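PDB 6EVU: PrgB, which promotes cell aggregation, biofilm formation and conjugation in Enterococcus faecalis through DNA binding and compaction, this chain being its adhesin domain. Local coordinates for residues Y21-I26 against A310-P315; V102-N107 against L145-S150; K224-S229 against N266-S271. All blocks are in the same frame, centred on the assembly; numbering follows the deposited sequence.

Interaction 1: residues Y21-I26 against A310-P315; sequences YVNEAI and AQSVKP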
loop_
_atom_site.group_PDB
_atom_site.type_symbol
_atom_site.label_atom_id
_atom_site.label_comp_id
_atom_site.label_asym_id
_atom_site.label_seq_id
_atom_site.Cartn_x
_atom_site.Cartn_y
_atom_site.Cartn_z
ATOM N N TYR A 21 -7.991 22.719 16.183
ATOM C CA TYR A 21 -7.489 23.465 15.069
ATOM C C TYR A 21 -5.987 23.287 14.934
ATOM O O TYR A 21 -5.416 23.792 13.968
ATOM C CB TYR A 21 -7.842 24.938 15.278
ATOM C CG TYR A 21 -7.603 25.313 16.713
ATOM C CD1 TYR A 21 -6.299 25.508 17.183
ATOM C CD2 TYR A 21 -8.655 25.401 17.629
ATOM C CE1 TYR A 21 -6.075 25.812 18.490
ATOM C CE2 TYR A 21 -8.435 25.725 18.922
ATOM C CZ TYR A 21 -7.152 25.927 19.371
ATOM O OH TYR A 21 -6.916 26.236 20.691
ATOM N N VAL A 22 -5.337 22.615 15.898
ATOM C CA VAL A 22 -3.878 22.567 15.880
ATOM C C VAL A 22 -3.428 21.819 14.637
ATOM O O VAL A 22 -3.989 20.779 14.276
ATOM C CB VAL A 22 -3.301 21.919 17.147
ATOM C CG1 VAL A 22 -3.505 22.773 18.372
ATOM C CG2 VAL A 22 -3.833 20.485 17.327
ATOM N N ASN A 23 -2.440 22.379 13.948
ATOM C CA ASN A 23 -1.987 21.835 12.686
ATOM C C ASN A 23 -0.578 22.345 12.424
ATOM O O ASN A 23 -0.230 23.472 12.786
ATOM C CB ASN A 23 -2.924 22.210 11.546
ATOM C CG ASN A 23 -2.696 23.600 11.067
ATOM O OD1 ASN A 23 -1.944 23.825 10.117
ATOM N ND2 ASN A 23 -3.326 24.573 11.747
ATOM N N GLU A 24 0.238 21.478 11.835
ATOM C CA GLU A 24 1.592 21.830 11.447
ATOM C C GLU A 24 1.746 21.499 9.976
ATOM O O GLU A 24 1.312 20.443 9.524
ATOM C CB GLU A 24 2.641 21.079 12.279
ATOM C CG GLU A 24 2.310 19.622 12.504
ATOM C CD GLU A 24 3.424 18.876 13.235
ATOM O OE1 GLU A 24 4.198 19.546 13.961
ATOM O OE2 GLU A 24 3.525 17.630 13.079
ATOM N N ALA A 25 2.353 22.416 9.239
ATOM C CA ALA A 25 2.580 22.201 7.826
ATOM C C ALA A 25 3.470 20.978 7.607
ATOM O O ALA A 25 4.335 20.630 8.419
ATOM C CB ALA A 25 3.199 23.452 7.199
ATOM N N ILE A 26 3.194 20.255 6.541
ATOM C CA ILE A 26 4.054 19.141 6.156
ATOM C C ILE A 26 5.044 19.663 5.133
ATOM O O ILE A 26 4.641 20.125 4.062
ATOM C CB ILE A 26 3.236 17.997 5.567
ATOM C CG1 ILE A 26 2.074 17.653 6.484
ATOM C CG2 ILE A 26 4.146 16.808 5.354
ATOM C CD1 ILE A 26 0.858 17.205 5.711
ATOM N N ALA A 310 -3.112 16.088 1.844
ATOM C CA ALA A 310 -3.247 17.179 2.796
ATOM C C ALA A 310 -2.032 18.101 2.696
ATOM O O ALA A 310 -1.060 17.817 1.990
ATOM C CB ALA A 310 -3.424 16.648 4.221
ATOM N N GLN A 311 -2.099 19.225 3.407
ATOM C CA GLN A 311 -0.969 20.136 3.514
ATOM C C GLN A 311 -0.464 20.252 4.934
ATOM O O GLN A 311 0.632 20.785 5.150
ATOM C CB GLN A 311 -1.345 21.546 3.017
ATOM C CG GLN A 311 -2.283 21.545 1.822
ATOM C CD GLN A 311 -1.578 21.907 0.523
ATOM O OE1 GLN A 311 -0.556 21.299 0.171
ATOM N NE2 GLN A 311 -2.112 22.907 -0.194
ATOM N N SER A 312 -1.247 19.805 5.908
ATOM C CA SER A 312 -0.897 19.939 7.308
ATOM C C SER A 312 -1.519 18.750 8.007
ATOM O O SER A 312 -2.328 18.032 7.423
ATOM C CB SER A 312 -1.363 21.280 7.895
ATOM O OG SER A 312 -2.764 21.444 7.824
ATOM N N VAL A 313 -1.096 18.509 9.242
ATOM C CA VAL A 313 -1.542 17.345 9.999
ATOM C C VAL A 313 -1.631 17.808 11.431
ATOM O O VAL A 313 -1.037 18.812 11.807
ATOM C CB VAL A 313 -0.593 16.125 9.912
ATOM C CG1 VAL A 313 -0.617 15.543 8.547
ATOM C CG2 VAL A 313 0.827 16.566 10.289
ATOM N N LYS A 314 -2.336 17.042 12.232
ATOM C CA LYS A 314 -2.268 17.235 13.661
ATOM C C LYS A 314 -0.894 16.819 14.174
ATOM O O LYS A 314 -0.444 15.701 13.882
ATOM C CB LYS A 314 -3.308 16.396 14.391
ATOM C CG LYS A 314 -3.123 16.543 15.899
ATOM C CD LYS A 314 -4.238 15.956 16.710
ATOM C CE LYS A 314 -4.734 17.004 17.656
ATOM N NZ LYS A 314 -5.552 16.508 18.801
ATOM N N PRO A 315 -0.199 17.684 14.910
ATOM C CA PRO A 315 0.979 17.396 15.726
ATOM C C PRO A 315 0.628 16.638 17.013
ATOM O O PRO A 315 1.313 15.658 17.302
ATOM C CB PRO A 315 1.509 18.786 16.047
ATOM C CG PRO A 315 0.262 19.629 16.112
ATOM C CD PRO A 315 -0.575 19.109 14.981
#
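E24 and V313 pair in a short antiparallel beta ladder that joins a segment near the start of the chain to its C-terminal end. They are a hydrogen-bonded pair: E24 N donates to V313 O (3.0 Å) and V313 N returns the bond to E24 O (3.1 Å). One step on, A25 and S312 make a non-hydrogen-bonded pair, and beyond it I26 N reaches Q311 O in a nearly straight bond (N-H...O 171°). V313 O also receives a CA-H...O contact from N23.

Among the polar side chains, the amide of N23 is tied to its own segment. ND2 donates to Y21 O in the plane of the amide (3.1 Å, N-H...O 173°), which fixes the rotation of the amide. The other end, OD1, lies near S312 OG, where any bond is weak. The carboxylate of E24 makes no ion pair across the contact; CG lies between the backbone N and the carbonyl carbon (chi1 42°), close to P315 CB, and CD lies 3.4 Å from P315 CB, the two side chains running alongside in opposite senses.

Apolar packing closes both ends. I26 CD1 sits 3.6 Å from V313 CG1 and also comes close to the backbone N of S312, while V22 CG2 meets K314 CE (3.6 Å), the two side chains crossing obliquely. Beyond CE, K314 NZ is hydrogen-bonded to N19 OD1.

The pairing brings strands 24-25 and 312-313 together as a two-stranded sheet at the surface. Next to it lie the end of strand 221-225 and the loop that follows, and I26 packs on L308.

Interaction 2: residues V102-N107 against L145-S150; sequences VLLEKN and LNAVFS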
loop_
_atom_site.group_PDB
_atom_site.type_symbol
_atom_site.label_atom_id
_atom_site.label_comp_id
_atom_site.label_asym_id
_atom_site.label_seq_id
_atom_site.Cartn_x
_atom_site.Cartn_y
_atom_site.Cartn_z
ATOM N N VAL A 102 5.335 -12.304 -8.779
ATOM C CA VAL A 102 6.297 -12.875 -7.829
ATOM C C VAL A 102 5.525 -13.486 -6.668
ATOM O O VAL A 102 4.495 -12.947 -6.253
ATOM C CB VAL A 102 7.275 -11.790 -7.313
ATOM C CG1 VAL A 102 8.247 -12.360 -6.260
ATOM C CG2 VAL A 102 8.028 -11.150 -8.480
ATOM N N LEU A 103 6.017 -14.627 -6.124
ATOM C CA LEU A 103 5.344 -15.198 -4.950
ATOM C C LEU A 103 6.012 -14.638 -3.701
ATOM O O LEU A 103 7.248 -14.715 -3.584
ATOM C CB LEU A 103 5.461 -16.731 -4.936
ATOM C CG LEU A 103 4.632 -17.375 -3.802
ATOM C CD1 LEU A 103 3.189 -17.504 -4.206
ATOM C CD2 LEU A 103 5.129 -18.836 -3.600
ATOM N N LEU A 104 5.224 -14.090 -2.756
ATOM C CA LEU A 104 5.767 -13.666 -1.457
ATOM C C LEU A 104 5.504 -14.745 -0.420
ATOM O O LEU A 104 4.385 -15.270 -0.310
ATOM C CB LEU A 104 5.155 -12.350 -0.943
ATOM C CG LEU A 104 5.286 -11.159 -1.910
ATOM C CD1 LEU A 104 4.591 -9.976 -1.213
ATOM C CD2 LEU A 104 6.724 -10.876 -2.131
ATOM N N GLU A 105 6.548 -15.083 0.350
ATOM C CA GLU A 105 6.447 -16.152 1.328
ATOM C C GLU A 105 6.964 -15.629 2.654
ATOM O O GLU A 105 7.820 -14.741 2.694
ATOM C CB GLU A 105 7.276 -17.389 0.892
ATOM C CG GLU A 105 6.764 -17.973 -0.448
ATOM C CD GLU A 105 7.601 -19.159 -0.855
ATOM O OE1 GLU A 105 8.549 -19.020 -1.675
ATOM O OE2 GLU A 105 7.334 -20.235 -0.299
ATOM N N LYS A 106 6.480 -16.249 3.737
ATOM C CA LYS A 106 6.938 -15.889 5.059
ATOM C C LYS A 106 8.454 -16.054 5.135
ATOM O O LYS A 106 9.001 -17.052 4.645
ATOM C CB LYS A 106 6.257 -16.799 6.095
ATOM C CG LYS A 106 6.310 -16.252 7.533
ATOM C CD LYS A 106 5.514 -14.972 7.700
ATOM C CE LYS A 106 5.589 -14.379 9.133
ATOM N NZ LYS A 106 6.807 -13.573 9.499
ATOM N N ASN A 107 9.093 -15.076 5.759
ATOM C CA ASN A 107 10.519 -15.020 6.088
ATOM C C ASN A 107 11.418 -14.935 4.874
ATOM O O ASN A 107 12.605 -15.277 4.969
ATOM C CB ASN A 107 10.955 -16.235 6.939
ATOM C CG ASN A 107 10.148 -16.381 8.199
ATOM O OD1 ASN A 107 9.975 -15.403 8.946
ATOM N ND2 ASN A 107 9.615 -17.595 8.441
ATOM N N LEU A 145 1.470 -14.942 -0.503
ATOM C CA LEU A 145 0.794 -13.866 -1.227
ATOM C C LEU A 145 1.362 -13.805 -2.628
ATOM O O LEU A 145 2.519 -14.182 -2.867
ATOM C CB LEU A 145 0.985 -12.468 -0.568
ATOM C CG LEU A 145 0.322 -12.316 0.787
ATOM C CD1 LEU A 145 0.929 -11.059 1.426
ATOM C CD2 LEU A 145 -1.170 -12.358 0.826
ATOM N N ASN A 146 0.541 -13.311 -3.577
ATOM C CA ASN A 146 1.021 -13.054 -4.913
ATOM C C ASN A 146 1.236 -11.553 -5.056
ATOM O O ASN A 146 0.476 -10.759 -4.522
ATOM C CB ASN A 146 0.011 -13.528 -5.951
ATOM C CG ASN A 146 -0.515 -14.926 -5.659
ATOM O OD1 ASN A 146 0.254 -15.824 -5.323
ATOM N ND2 ASN A 146 -1.850 -15.115 -5.776
ATOM N N ALA A 147 2.237 -11.193 -5.852
ATOM C CA ALA A 147 2.545 -9.795 -6.069
ATOM C C ALA A 147 2.779 -9.579 -7.541
ATOM O O ALA A 147 3.391 -10.409 -8.227
ATOM C CB ALA A 147 3.780 -9.356 -5.287
ATOM N N VAL A 148 2.343 -8.422 -8.026
ATOM C CA VAL A 148 2.793 -7.945 -9.313
ATOM C C VAL A 148 3.435 -6.600 -9.031
ATOM O O VAL A 148 2.766 -5.684 -8.530
ATOM C CB VAL A 148 1.678 -7.841 -10.353
ATOM C CG1 VAL A 148 2.256 -7.373 -11.655
ATOM C CG2 VAL A 148 1.021 -9.243 -10.613
ATOM N N PHE A 149 4.719 -6.487 -9.365
ATOM C CA PHE A 149 5.486 -5.251 -9.158
ATOM C C PHE A 149 5.554 -4.510 -10.472
ATOM O O PHE A 149 6.000 -5.057 -11.481
ATOM C CB PHE A 149 6.875 -5.537 -8.632
ATOM C CG PHE A 149 6.850 -6.309 -7.336
ATOM C CD1 PHE A 149 6.206 -5.753 -6.230
ATOM C CD2 PHE A 149 7.449 -7.586 -7.210
ATOM C CE1 PHE A 149 6.152 -6.437 -4.989
ATOM C CE2 PHE A 149 7.399 -8.237 -5.955
ATOM C CZ PHE A 149 6.771 -7.671 -4.849
ATOM N N SER A 150 5.149 -3.249 -10.450
ATOM C CA SER A 150 5.102 -2.444 -11.670
ATOM C C SER A 150 6.454 -1.834 -12.011
ATOM O O SER A 150 7.207 -1.410 -11.133
ATOM C CB SER A 150 4.052 -1.342 -11.495
ATOM O OG SER A 150 4.148 -0.401 -12.575
#
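V102 pairs with A147 and L104 with L145 as hydrogen-bonded antiparallel partners, flanking the non-hydrogen-bonded pair L103-N146, while the axes of strands 102-104 and 145-150 approach to 4.7 Å, with N-to-C directions 140° apart. Four backbone bonds make the ladder. V102 N to A147 O is 2.8 Å, and A147 N to V102 O 2.9 Å; L104 N to L145 O, at 2.7 Å, is the shortest.

V102, L104, L145 and A147 share one face. L104 places CG (chi1 -56°, anti to the carbonyl carbon) 4.1 Å from A147 CB, a diagonal contact beside its direct partner L145, which it meets CB to CB. F149 also meets this face; its side chain and that of V102 cross at about a right angle, with V102 CB 3.8 Å from F149 CE2 and CG2 beside CD2. L104 CD2 approaches the rim of the same ring near its plane, 4.2 Å from F149 CZ.

On the other face L103 and N146 cross at a slant, with L103 CD1 touching N146 OD1 (3.6 Å). The amide nitrogen of N146 turns to K74 O and L72 O.

The apolar face meets another sheet: L104 and F149 pack on V110, F149 also on V112 and against the ring of Y133, and L145 on L135. Such facing antiparallel sheets are consistent with the beta-sandwich domain of the antigen I/II family. Chemically the contact is core packing, with aliphatic and aromatic groups between the sheets and the amide nitrogen of N146 satisfied by main-chain carbonyls on the other side.

Interaction 3: residues K224-S229 against N266-S271; sequences KYINGS and NAYFGS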
loop_
_atom_site.group_PDB
_atom_site.type_symbol
_atom_site.label_atom_id
_atom_site.label_comp_id
_atom_site.label_asym_id
_atom_site.label_seq_id
_atom_site.Cartn_x
_atom_site.Cartn_y
_atom_site.Cartn_z
ATOM N N LYS A 224 0.159 9.967 10.651
ATOM C CA LYS A 224 -0.454 11.234 11.038
ATOM C C LYS A 224 -1.826 11.369 10.385
ATOM O O LYS A 224 -1.963 11.126 9.185
ATOM C CB LYS A 224 0.454 12.404 10.633
ATOM C CG LYS A 224 1.708 12.545 11.488
ATOM C CD LYS A 224 1.332 12.945 12.926
ATOM C CE LYS A 224 2.478 13.558 13.683
ATOM N NZ LYS A 224 1.995 14.078 14.987
ATOM N N TYR A 225 -2.830 11.784 11.168
ATOM C CA TYR A 225 -4.214 11.895 10.713
ATOM C C TYR A 225 -4.399 13.141 9.844
ATOM O O TYR A 225 -3.814 14.194 10.115
ATOM C CB TYR A 225 -5.168 11.978 11.927
ATOM C CG TYR A 225 -6.637 12.221 11.594
ATOM C CD1 TYR A 225 -7.394 11.263 10.927
ATOM C CD2 TYR A 225 -7.270 13.420 11.944
ATOM C CE1 TYR A 225 -8.732 11.474 10.626
ATOM C CE2 TYR A 225 -8.632 13.649 11.640
ATOM C CZ TYR A 225 -9.351 12.660 10.978
ATOM O OH TYR A 225 -10.665 12.848 10.655
ATOM N N ILE A 226 -5.211 13.012 8.790
ATOM C CA ILE A 226 -5.652 14.165 8.008
ATOM C C ILE A 226 -7.060 14.521 8.437
ATOM O O ILE A 226 -7.929 13.644 8.496
ATOM C CB ILE A 226 -5.619 13.889 6.497
ATOM C CG1 ILE A 226 -4.212 13.495 6.026
ATOM C CG2 ILE A 226 -6.216 15.065 5.746
ATOM C CD1 ILE A 226 -4.185 12.931 4.587
ATOM N N ASN A 227 -7.301 15.810 8.721
ATOM C CA ASN A 227 -8.613 16.193 9.224
ATOM C C ASN A 227 -9.699 15.895 8.200
ATOM O O ASN A 227 -9.563 16.219 7.014
ATOM C CB ASN A 227 -8.634 17.659 9.607
ATOM C CG ASN A 227 -9.879 18.016 10.413
ATOM O OD1 ASN A 227 -10.421 17.171 11.127
ATOM N ND2 ASN A 227 -10.316 19.232 10.320
ATOM N N GLY A 228 -10.783 15.267 8.673
ATOM C CA GLY A 228 -11.887 14.856 7.840
ATOM C C GLY A 228 -11.703 13.509 7.188
ATOM O O GLY A 228 -12.642 13.014 6.551
ATOM N N SER A 229 -10.537 12.886 7.343
ATOM C CA SER A 229 -10.320 11.552 6.787
ATOM C C SER A 229 -11.046 10.526 7.645
ATOM O O SER A 229 -11.253 10.717 8.857
ATOM C CB SER A 229 -8.838 11.220 6.722
ATOM O OG SER A 229 -8.659 9.824 6.458
ATOM N N ASN A 266 -12.253 14.624 -2.789
ATOM C CA ASN A 266 -12.594 13.917 -1.569
ATOM C C ASN A 266 -11.637 12.764 -1.283
ATOM O O ASN A 266 -11.933 11.920 -0.427
ATOM C CB ASN A 266 -14.027 13.399 -1.656
ATOM C CG ASN A 266 -15.054 14.502 -1.549
ATOM O OD1 ASN A 266 -14.742 15.648 -1.179
ATOM N ND2 ASN A 266 -16.300 14.164 -1.863
ATOM N N ALA A 267 -10.498 12.715 -1.977
ATOM C CA ALA A 267 -9.619 11.563 -1.855
ATOM C C ALA A 267 -8.994 11.489 -0.479
ATOM O O ALA A 267 -8.589 10.408 -0.037
ATOM C CB ALA A 267 -8.533 11.613 -2.936
ATOM N N TYR A 268 -8.901 12.627 0.199
ATOM C CA TYR A 268 -8.462 12.635 1.585
ATOM C C TYR A 268 -9.356 11.794 2.478
ATOM O O TYR A 268 -8.923 11.429 3.578
ATOM C CB TYR A 268 -8.396 14.084 2.105
ATOM C CG TYR A 268 -9.715 14.795 2.417
ATOM C CD1 TYR A 268 -10.495 15.367 1.422
ATOM C CD2 TYR A 268 -10.155 14.919 3.734
ATOM C CE1 TYR A 268 -11.692 16.051 1.742
ATOM C CE2 TYR A 268 -11.319 15.564 4.053
ATOM C CZ TYR A 268 -12.095 16.134 3.061
ATOM O OH TYR A 268 -13.272 16.788 3.421
ATOM N N PHE A 269 -10.607 11.523 2.058
ATOM C CA PHE A 269 -11.500 10.698 2.874
ATOM C C PHE A 269 -10.821 9.394 3.257
ATOM O O PHE A 269 -11.066 8.847 4.338
ATOM C CB PHE A 269 -12.806 10.376 2.135
ATOM C CG PHE A 269 -13.787 11.531 2.059
ATOM C CD1 PHE A 269 -13.479 12.773 2.592
ATOM C CD2 PHE A 269 -15.019 11.358 1.454
ATOM C CE1 PHE A 269 -14.411 13.843 2.525
ATOM C CE2 PHE A 269 -15.939 12.407 1.383
ATOM C CZ PHE A 269 -15.628 13.647 1.916
ATOM N N GLY A 270 -9.964 8.880 2.384
ATOM C CA GLY A 270 -9.299 7.628 2.698
ATOM C C GLY A 270 -7.791 7.710 2.802
ATOM O O GLY A 270 -7.106 6.739 2.451
ATOM N N SER A 271 -7.253 8.791 3.371
ATOM C CA SER A 271 -5.809 8.990 3.408
ATOM C C SER A 271 -5.296 9.314 4.802
ATOM O O SER A 271 -6.042 9.703 5.725
ATOM C CB SER A 271 -5.371 10.084 2.443
ATOM O OG SER A 271 -5.905 9.828 1.165
#
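Y268, S229 and I226 carry the contact between a type II beta turn, I226 to S229, and a 3-10 segment at 267-269. The turn follows strand 221-225 and the 3-10 segment precedes strand 272-276; the two strands are neighbours in one antiparallel sheet, so the contact packs together the loops at the ends of two paired strands.

Y268 lays its ring beside the turn. CE2 lies 3.5 Å from N227 O and 3.8 Å from G228 C, both approaching obliquely, while G228 CA is at the ring edge, in plane. G228 takes a positive phi of 86°, as the third position of a type II turn does, and with no side chain it lets the tyrosine come close. One face of the tyrosine ring is covered within its own segment by F269 CD1, over the centre.

S229 supplies the polar link. Its OG, anti to the backbone N (chi1 167°), donates to S271 O at 2.7 Å, in the carbonyl plane and on a lone pair. The same OG is hydrogen-bonded to V231 N, so the hydroxyl is gripped twice; its CB rests 3.2 Å from Y268 O. The carbonyl of S229 is held too, by Y225 OH (2.8 Å), which fastens the end of the turn to the strand that leads into it.

I226 fills the apolar side. CD1 packs 3.8 Å from S271 CB, CG2 lies by Y268 CB, and the side chain also rests on V273. Next to it, S271 OG is hydrogen-bonded to N309 and donates to A267 O at 3.0 Å; that carbonyl also accepts G270 N, the two donors arriving from opposite faces of its plane.

Interactions 1 and 3 are neighbours, their centres 12 Å apart on the same side of the domain. They touch directly: K224 NZ lies 3.1 Å from K314 O, a probable hydrogen bond, and I226 CG2 packs 3.6 Å from A310 CB. Segment 224-229 thus lies against the two-stranded sheet. Interaction 2 lies across the chain's centre, about 35 Å from interaction 1 and 29 Å from interaction 3 between centres, and touches neither. Along the chain, interaction 1 encloses both others, and interaction 2 closes before interaction 3 opens. The surface sheet and the loop contact thus lie together, apart from the buried strand pairing of 102-107 with 145-150.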